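Local coordinates for protein thermoresistant glucokinase (Janibacter sp. HTCC2649, PDB 4EUN) that probably phosphorylates gluconate at the expense of ATP, as a P-loop sugar kinase of the gluconokinase type, at residues T43-L55 against I184-A198. Numbering follows the deposited sequence.
Sequences TTIAHGVADETGL and IERALTWLDIAPAVA. With SO4 (sulfate ion), chain B.
I184 sets its side chain as a knob into the hole formed by T44, I45, G48 and V49, joining the helix after the probable P-loop to the C-terminal helix 180-191. Both helices pack on the parallel sheet of this P-loop kinase fold, and the axes of 43-53 and 184-191 cross at -52° and come within 9.5 Å. G48 suits the hole because I184 CD1 lies 3.8 Å from its CA, where any CB would collide. I45 and I184 run past each other in opposite directions.

V49 splits its two branches. CG1, anti to the backbone N (chi1 171°), reaches L188 CD2 and L191 CD1, the latter at 3.8 Å and with the two side chains at about a right angle; CG2 meets the small A187, whose CB points toward the other helix. V49 also touches I105 of strand 104-108, so it is enclosed between helix and sheet. L188 forks: CD1 touches E52 CB, the two side chains crossing at about a right angle, while CD2 comes to 3.5 Å from T53 CG2. E52 OE1 leads away, hydrogen-bonded to E146 N of the second subunit.

With chi1 at 55°, T53 OG1 turns back to donate to V49 O (2.7 Å) from above the carbonyl plane, and CG2 is left to pack on L188 and I193. G54 takes a positive phi, which glycine adopts readily, and the chain turns into L55, whose CD1 meets I193 CG2 tip to tip and lies 3.7 Å from V197 CG1. One water donates to T53 O and to A194 O (3.0 Å), bridging the segments.

At the far end of helix 42-53, T43 N donates to O3 of a sulfate, probably from the crystallisation liquor, at 3.2 Å; much as a P-loop holds phosphate, K42 NZ, G39 N and G41 N also bind it.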
ATOM      1  N   THR A  43       4.259  -5.967  -3.657  1.00 31.69           N
ATOM      2  CA  THR A  43       3.948  -5.393  -2.354  1.00 30.17           C
ATOM      3  C   THR A  43       4.949  -5.858  -1.299  1.00 30.85           C
ATOM      4  O   THR A  43       5.448  -5.048  -0.518  1.00 30.47           O
ATOM      5  CB  THR A  43       2.505  -5.712  -1.925  1.00 35.52           C
ATOM      6  OG1 THR A  43       1.597  -5.144  -2.878  1.00 36.25           O
ATOM      7  CG2 THR A  43       2.215  -5.131  -0.550  1.00 36.99           C
ATOM      8  N   THR A  44       5.257  -7.152  -1.296  1.00 32.97           N
ATOM      9  CA  THR A  44       6.239  -7.707  -0.363  1.00 36.04           C
ATOM     10  C   THR A  44       7.618  -7.049  -0.506  1.00 32.58           C
ATOM     11  O   THR A  44       8.243  -6.679   0.489  1.00 35.41           O
ATOM     12  CB  THR A  44       6.347  -9.242  -0.512  1.00 34.58           C
ATOM     13  OG1 THR A  44       5.100  -9.845  -0.136  1.00 39.88           O
ATOM     14  CG2 THR A  44       7.443  -9.788   0.376  1.00 38.29           C
ATOM     15  N   ILE A  45       8.086  -6.899  -1.742  1.00 27.25           N
ATOM     16  CA  ILE A  45       9.367  -6.252  -2.002  1.00 23.46           C
ATOM     17  C   ILE A  45       9.354  -4.777  -1.587  1.00 27.64           C
ATOM     18  O   ILE A  45      10.256  -4.317  -0.885  1.00 28.99           O
ATOM     19  CB  ILE A  45       9.773  -6.371  -3.497  1.00 27.50           C
ATOM     20  CG1 ILE A  45       9.784  -7.838  -3.942  1.00 33.41           C
ATOM     21  CG2 ILE A  45      11.127  -5.718  -3.736  1.00 27.12           C
ATOM     22  CD1 ILE A  45      10.692  -8.728  -3.105  1.00 37.91           C
ATOM     23  N   ALA A  46       8.329  -4.040  -2.010  1.00 24.37           N
ATOM     24  CA  ALA A  46       8.235  -2.614  -1.686  1.00 24.66           C
ATOM     25  C   ALA A  46       8.162  -2.384  -0.183  1.00 26.53           C
ATOM     26  O   ALA A  46       8.791  -1.460   0.346  1.00 24.56           O
ATOM     27  CB  ALA A  46       7.030  -1.988  -2.377  1.00 29.47           C
ATOM     28  N   HIS A  47       7.379  -3.219   0.490  1.00 28.23           N
ATOM     29  CA  HIS A  47       7.206  -3.138   1.936  1.00 28.94           C
ATOM     30  C   HIS A  47       8.525  -3.446   2.638  1.00 30.97           C
ATOM     31  O   HIS A  47       8.904  -2.768   3.592  1.00 29.35           O
ATOM     32  CB  HIS A  47       6.118  -4.117   2.385  1.00 35.36           C
ATOM     33  CG  HIS A  47       5.784  -4.033   3.842  1.00 43.60           C
ATOM     34  ND1 HIS A  47       5.238  -5.090   4.539  1.00 49.26           N
ATOM     35  CD2 HIS A  47       5.903  -3.017   4.729  1.00 37.45           C
ATOM     36  CE1 HIS A  47       5.044  -4.731   5.796  1.00 45.49           C
ATOM     37  NE2 HIS A  47       5.438  -3.479   5.938  1.00 37.94           N
ATOM     38  N   GLY A  48       9.231  -4.468   2.163  1.00 30.63           N
ATOM     39  CA  GLY A  48      10.516  -4.821   2.741  1.00 30.36           C
ATOM     40  C   GLY A  48      11.555  -3.724   2.586  1.00 28.14           C
ATOM     41  O   GLY A  48      12.349  -3.475   3.500  1.00 35.20           O
ATOM     42  N   VAL A  49      11.571  -3.084   1.418  1.00 27.77           N
ATOM     43  CA  VAL A  49      12.476  -1.963   1.184  1.00 26.16           C
ATOM     44  C   VAL A  49      12.099  -0.764   2.060  1.00 31.48           C
ATOM     45  O   VAL A  49      12.963  -0.129   2.666  1.00 32.42           O
ATOM     46  CB  VAL A  49      12.513  -1.562  -0.315  1.00 24.02           C
ATOM     47  CG1 VAL A  49      13.286  -0.263  -0.505  1.00 25.71           C
ATOM     48  CG2 VAL A  49      13.153  -2.661  -1.144  1.00 27.18           C
ATOM     49  N   ALA A  50      10.805  -0.475   2.140  1.00 26.29           N
ATOM     50  CA  ALA A  50      10.319   0.660   2.922  1.00 23.60           C
ATOM     51  C   ALA A  50      10.708   0.531   4.390  1.00 32.08           C
ATOM     52  O   ALA A  50      11.113   1.513   5.023  1.00 32.91           O
ATOM     53  CB  ALA A  50       8.805   0.784   2.783  1.00 26.81           C
ATOM     54  N   ASP A  51      10.576  -0.678   4.929  1.00 28.69           N
ATOM     55  CA  ASP A  51      10.787  -0.912   6.358  1.00 31.73           C
ATOM     56  C   ASP A  51      12.229  -0.696   6.805  1.00 36.39           C
ATOM     57  O   ASP A  51      12.489  -0.470   7.991  1.00 42.77           O
ATOM     58  CB  ASP A  51      10.302  -2.314   6.750  1.00 41.81           C
ATOM     59  CG  ASP A  51       8.978  -2.285   7.489  1.00 55.94           C
ATOM     60  OD1 ASP A  51       8.098  -1.482   7.109  1.00 55.19           O
ATOM     61  OD2 ASP A  51       8.819  -3.052   8.460  1.00 67.50           O
ATOM     62  N   GLU A  52      13.161  -0.746   5.859  1.00 40.39           N
ATOM     63  CA  GLU A  52      14.578  -0.597   6.185  1.00 47.16           C
ATOM     64  C   GLU A  52      15.154   0.764   5.802  1.00 47.88           C
ATOM     65  O   GLU A  52      16.289   1.080   6.146  1.00 51.88           O
ATOM     66  CB  GLU A  52      15.396  -1.720   5.536  1.00 50.34           C
ATOM     67  CG  GLU A  52      15.118  -3.107   6.107  1.00 58.93           C
ATOM     68  CD  GLU A  52      15.323  -3.190   7.619  1.00 65.83           C
ATOM     69  OE1 GLU A  52      16.131  -2.413   8.175  1.00 59.16           O
ATOM     70  OE2 GLU A  52      14.669  -4.045   8.255  1.00 73.39           O
ATOM     71  N   THR A  53      14.366   1.578   5.108  1.00 31.92           N
ATOM     72  CA  THR A  53      14.879   2.831   4.566  1.00 33.01           C
ATOM     73  C   THR A  53      14.081   4.055   4.994  1.00 35.22           C
ATOM     74  O   THR A  53      14.559   5.177   4.848  1.00 35.10           O
ATOM     75  CB  THR A  53      14.851   2.810   3.043  1.00 31.28           C
ATOM     76  OG1 THR A  53      13.518   2.508   2.619  1.00 29.39           O
ATOM     77  CG2 THR A  53      15.801   1.761   2.503  1.00 35.08           C
ATOM     78  N   GLY A  54      12.856   3.843   5.464  1.00 29.65           N
ATOM     79  CA  GLY A  54      11.980   4.948   5.807  1.00 33.58           C
ATOM     80  C   GLY A  54      11.226   5.555   4.635  1.00 30.27           C
ATOM     81  O   GLY A  54      10.550   6.574   4.796  1.00 33.68           O
ATOM     82  N   LEU A  55      11.339   4.941   3.456  1.00 26.02           N
ATOM     83  CA  LEU A  55      10.606   5.422   2.292  1.00 21.99           C
ATOM     84  C   LEU A  55       9.101   5.260   2.528  1.00 26.22           C
ATOM     85  O   LEU A  55       8.672   4.276   3.137  1.00 25.69           O
ATOM     86  CB  LEU A  55      11.024   4.649   1.041  1.00 21.85           C
ATOM     87  CG  LEU A  55      12.175   5.187   0.188  1.00 30.75           C
ATOM     88  CD1 LEU A  55      13.352   5.637   1.008  1.00 35.67           C
ATOM     89  CD2 LEU A  55      12.604   4.115  -0.806  1.00 29.49           C
ATOM     90  N   ILE A 184      14.948  -8.358  -1.644  1.00 30.77           N
ATOM     91  CA  ILE A 184      14.951  -7.120  -0.855  1.00 30.77           C
ATOM     92  C   ILE A 184      16.380  -6.665  -0.532  1.00 32.77           C
ATOM     93  O   ILE A 184      16.706  -5.481  -0.656  1.00 37.20           O
ATOM     94  CB  ILE A 184      14.135  -7.289   0.440  1.00 30.83           C
ATOM     95  CG1 ILE A 184      12.643  -7.380   0.109  1.00 32.86           C
ATOM     96  CG2 ILE A 184      14.386  -6.127   1.391  1.00 31.20           C
ATOM     97  CD1 ILE A 184      11.803  -8.028   1.190  1.00 32.84           C
ATOM     98  N   GLU A 185      17.231  -7.606  -0.132  1.00 33.29           N
ATOM     99  CA  GLU A 185      18.634  -7.313   0.130  1.00 39.66           C
ATOM    100  C   GLU A 185      19.323  -6.831  -1.137  1.00 36.28           C
ATOM    101  O   GLU A 185      20.115  -5.890  -1.100  1.00 39.46           O
ATOM    102  CB  GLU A 185      19.349  -8.549   0.676  1.00 47.38           C
ATOM    103  CG  GLU A 185      19.550  -8.538   2.180  1.00 66.64           C
ATOM    104  CD  GLU A 185      20.688  -7.628   2.620  1.00 77.30           C
ATOM    105  OE1 GLU A 185      21.840  -8.111   2.690  1.00 82.94           O
ATOM    106  OE2 GLU A 185      20.429  -6.434   2.896  1.00 68.32           O
ATOM    107  N   ARG A 186      19.006  -7.480  -2.253  1.00 36.19           N
ATOM    108  CA  ARG A 186      19.559  -7.112  -3.552  1.00 32.81           C
ATOM    109  C   ARG A 186      19.148  -5.686  -3.927  1.00 30.99           C
ATOM    110  O   ARG A 186      19.984  -4.878  -4.340  1.00 34.45           O
ATOM    111  CB  ARG A 186      19.086  -8.110  -4.613  1.00 38.36           C
ATOM    112  CG  ARG A 186      19.565  -7.828  -6.022  1.00 48.56           C
ATOM    113  CD  ARG A 186      19.220  -8.990  -6.951  1.00 49.39           C
ATOM    114  NE  ARG A 186      19.031  -8.553  -8.332  1.00 53.91           N
ATOM    115  CZ  ARG A 186      20.023  -8.291  -9.176  1.00 56.93           C
ATOM    116  NH1 ARG A 186      21.284  -8.420  -8.782  1.00 59.45           N
ATOM    117  NH2 ARG A 186      19.757  -7.897 -10.416  1.00 50.86           N
ATOM    118  N   ALA A 187      17.863  -5.389  -3.767  1.00 28.09           N
ATOM    119  CA  ALA A 187      17.326  -4.050  -4.015  1.00 27.98           C
ATOM    120  C   ALA A 187      17.982  -2.995  -3.132  1.00 30.35           C
ATOM    121  O   ALA A 187      18.362  -1.927  -3.614  1.00 33.82           O
ATOM    122  CB  ALA A 187      15.812  -4.033  -3.799  1.00 26.51           C
ATOM    123  N   LEU A 188      18.088  -3.291  -1.837  1.00 33.03           N
ATOM    124  CA  LEU A 188      18.650  -2.356  -0.868  1.00 35.82           C
ATOM    125  C   LEU A 188      20.113  -2.046  -1.175  1.00 34.56           C
ATOM    126  O   LEU A 188      20.555  -0.900  -1.051  1.00 36.56           O
ATOM    127  CB  LEU A 188      18.515  -2.914   0.556  1.00 39.56           C
ATOM    128  CG  LEU A 188      17.114  -2.903   1.175  1.00 40.50           C
ATOM    129  CD1 LEU A 188      17.075  -3.670   2.490  1.00 42.47           C
ATOM    130  CD2 LEU A 188      16.650  -1.475   1.382  1.00 39.81           C
ATOM    131  N   THR A 189      20.861  -3.070  -1.578  1.00 39.45           N
ATOM    132  CA  THR A 189      22.265  -2.891  -1.933  1.00 43.98           C
ATOM    133  C   THR A 189      22.373  -1.977  -3.147  1.00 37.00           C
ATOM    134  O   THR A 189      23.191  -1.058  -3.177  1.00 39.99           O
ATOM    135  CB  THR A 189      22.958  -4.239  -2.238  1.00 41.76           C
ATOM    136  OG1 THR A 189      22.973  -5.053  -1.059  1.00 49.78           O
ATOM    137  CG2 THR A 189      24.388  -4.011  -2.691  1.00 44.34           C
ATOM    138  N   TRP A 190      21.534  -2.225  -4.146  1.00 35.44           N
ATOM    139  CA  TRP A 190      21.566  -1.423  -5.355  1.00 35.42           C
ATOM    140  C   TRP A 190      21.092   0.021  -5.131  1.00 31.97           C
ATOM    141  O   TRP A 190      21.749   0.968  -5.570  1.00 37.04           O
ATOM    142  CB  TRP A 190      20.753  -2.089  -6.464  1.00 34.83           C
ATOM    143  CG  TRP A 190      20.782  -1.284  -7.704  1.00 33.42           C
ATOM    144  CD1 TRP A 190      21.837  -1.132  -8.557  1.00 36.60           C
ATOM    145  CD2 TRP A 190      19.719  -0.487  -8.227  1.00 28.73           C
ATOM    146  NE1 TRP A 190      21.490  -0.291  -9.585  1.00 37.31           N
ATOM    147  CE2 TRP A 190      20.194   0.115  -9.410  1.00 31.75           C
ATOM    148  CE3 TRP A 190      18.411  -0.225  -7.813  1.00 27.19           C
ATOM    149  CZ2 TRP A 190      19.400   0.965 -10.183  1.00 33.75           C
ATOM    150  CZ3 TRP A 190      17.625   0.612  -8.581  1.00 30.80           C
ATOM    151  CH2 TRP A 190      18.122   1.203  -9.750  1.00 34.64           C
ATOM    152  N   LEU A 191      19.958   0.182  -4.453  1.00 30.50           N
ATOM    153  CA  LEU A 191      19.375   1.502  -4.225  1.00 28.99           C
ATOM    154  C   LEU A 191      20.301   2.405  -3.421  1.00 35.44           C
ATOM    155  O   LEU A 191      20.347   3.616  -3.643  1.00 36.17           O
ATOM    156  CB  LEU A 191      18.035   1.375  -3.493  1.00 31.27           C
ATOM    157  CG  LEU A 191      16.860   0.838  -4.307  1.00 26.02           C
ATOM    158  CD1 LEU A 191      15.693   0.510  -3.399  1.00 31.26           C
ATOM    159  CD2 LEU A 191      16.448   1.871  -5.339  1.00 27.55           C
ATOM    160  N   ASP A 192      21.023   1.803  -2.479  1.00 38.51           N
ATOM    161  CA  ASP A 192      21.935   2.519  -1.593  1.00 43.33           C
ATOM    162  C   ASP A 192      21.303   3.787  -1.025  1.00 40.98           C
ATOM    163  O   ASP A 192      21.861   4.879  -1.132  1.00 45.46           O
ATOM    164  CB  ASP A 192      23.247   2.841  -2.307  1.00 47.85           C
ATOM    165  CG  ASP A 192      24.322   3.319  -1.352  1.00 60.37           C
ATOM    166  OD1 ASP A 192      24.242   2.988  -0.150  1.00 64.05           O
ATOM    167  OD2 ASP A 192      25.241   4.030  -1.804  1.00 68.10           O
ATOM    168  N   ILE A 193      20.121   3.632  -0.438  1.00 39.62           N
ATOM    169  CA  ILE A 193      19.408   4.753   0.152  1.00 40.75           C
ATOM    170  C   ILE A 193      20.236   5.282   1.304  1.00 45.29           C
ATOM    171  O   ILE A 193      20.644   4.520   2.179  1.00 48.10           O
ATOM    172  CB  ILE A 193      18.026   4.327   0.686  1.00 41.33           C
ATOM    173  CG1 ILE A 193      17.186   3.675  -0.420  1.00 45.67           C
ATOM    174  CG2 ILE A 193      17.308   5.520   1.290  1.00 38.13           C
ATOM    175  CD1 ILE A 193      16.757   4.626  -1.514  1.00 40.54           C
ATOM    176  N   ALA A 194      20.505   6.582   1.293  1.00 45.25           N
ATOM    177  CA  ALA A 194      21.306   7.192   2.351  1.00 52.11           C
ATOM    178  C   ALA A 194      20.557   7.060   3.668  1.00 56.77           C
ATOM    179  O   ALA A 194      19.349   7.288   3.716  1.00 53.46           O
ATOM    180  CB  ALA A 194      21.592   8.649   2.036  1.00 57.71           C
ATOM    181  N   PRO A 195      21.275   6.691   4.742  1.00 66.06           N
ATOM    182  CA  PRO A 195      20.673   6.456   6.062  1.00 68.51           C
ATOM    183  C   PRO A 195      19.898   7.670   6.561  1.00 66.56           C
ATOM    184  O   PRO A 195      18.930   7.528   7.307  1.00 63.39           O
ATOM    185  CB  PRO A 195      21.891   6.208   6.963  1.00 78.70           C
ATOM    186  CG  PRO A 195      23.055   6.801   6.223  1.00 75.42           C
ATOM    187  CD  PRO A 195      22.742   6.559   4.779  1.00 70.94           C
ATOM    188  N   ALA A 196      20.330   8.852   6.135  1.00 72.97           N
ATOM    189  CA  ALA A 196      19.725  10.107   6.564  1.00 71.85           C
ATOM    190  C   ALA A 196      18.359  10.366   5.924  1.00 61.13           C
ATOM    191  O   ALA A 196      17.702  11.359   6.238  1.00 65.37           O
ATOM    192  CB  ALA A 196      20.675  11.268   6.295  1.00 72.77           C
ATOM    193  N   VAL A 197      17.938   9.483   5.023  1.00 50.10           N
ATOM    194  CA  VAL A 197      16.604   9.575   4.424  1.00 57.02           C
ATOM    195  C   VAL A 197      15.521   9.149   5.426  1.00 65.16           C
ATOM    196  O   VAL A 197      14.384   9.630   5.384  1.00 63.72           O
ATOM    197  CB  VAL A 197      16.514   8.733   3.123  1.00 62.64           C
ATOM    198  CG1 VAL A 197      15.077   8.334   2.804  1.00 55.28           C
ATOM    199  CG2 VAL A 197      17.136   9.490   1.953  1.00 66.74           C
ATOM    200  N   ALA A 198      15.896   8.259   6.341  1.00 67.58           N
ATOM    201  CA  ALA A 198      14.952   7.692   7.299  1.00 67.04           C
ATOM    202  C   ALA A 198      14.743   8.605   8.490  1.00 69.41           C
ATOM    203  O   ALA A 198      15.299   9.703   8.556  1.00 68.39           O
ATOM    204  CB  ALA A 198      15.432   6.336   7.769  1.00 70.53           C
TER
HETATM  205  S   SO4 B 201       1.592  -8.163  -6.237  1.00 48.39           S
HETATM  206  O1  SO4 B 201       2.330  -7.717  -7.412  1.00 36.09           O
HETATM  207  O2  SO4 B 201       0.188  -8.295  -6.597  1.00 58.62           O
HETATM  208  O3  SO4 B 201       1.745  -7.183  -5.171  1.00 44.60           O
HETATM  209  O4  SO4 B 201       2.087  -9.448  -5.771  1.00 44.07           O
HETATM  210  O   HOH W   1      17.728   5.012   4.768  1.00 52.93           O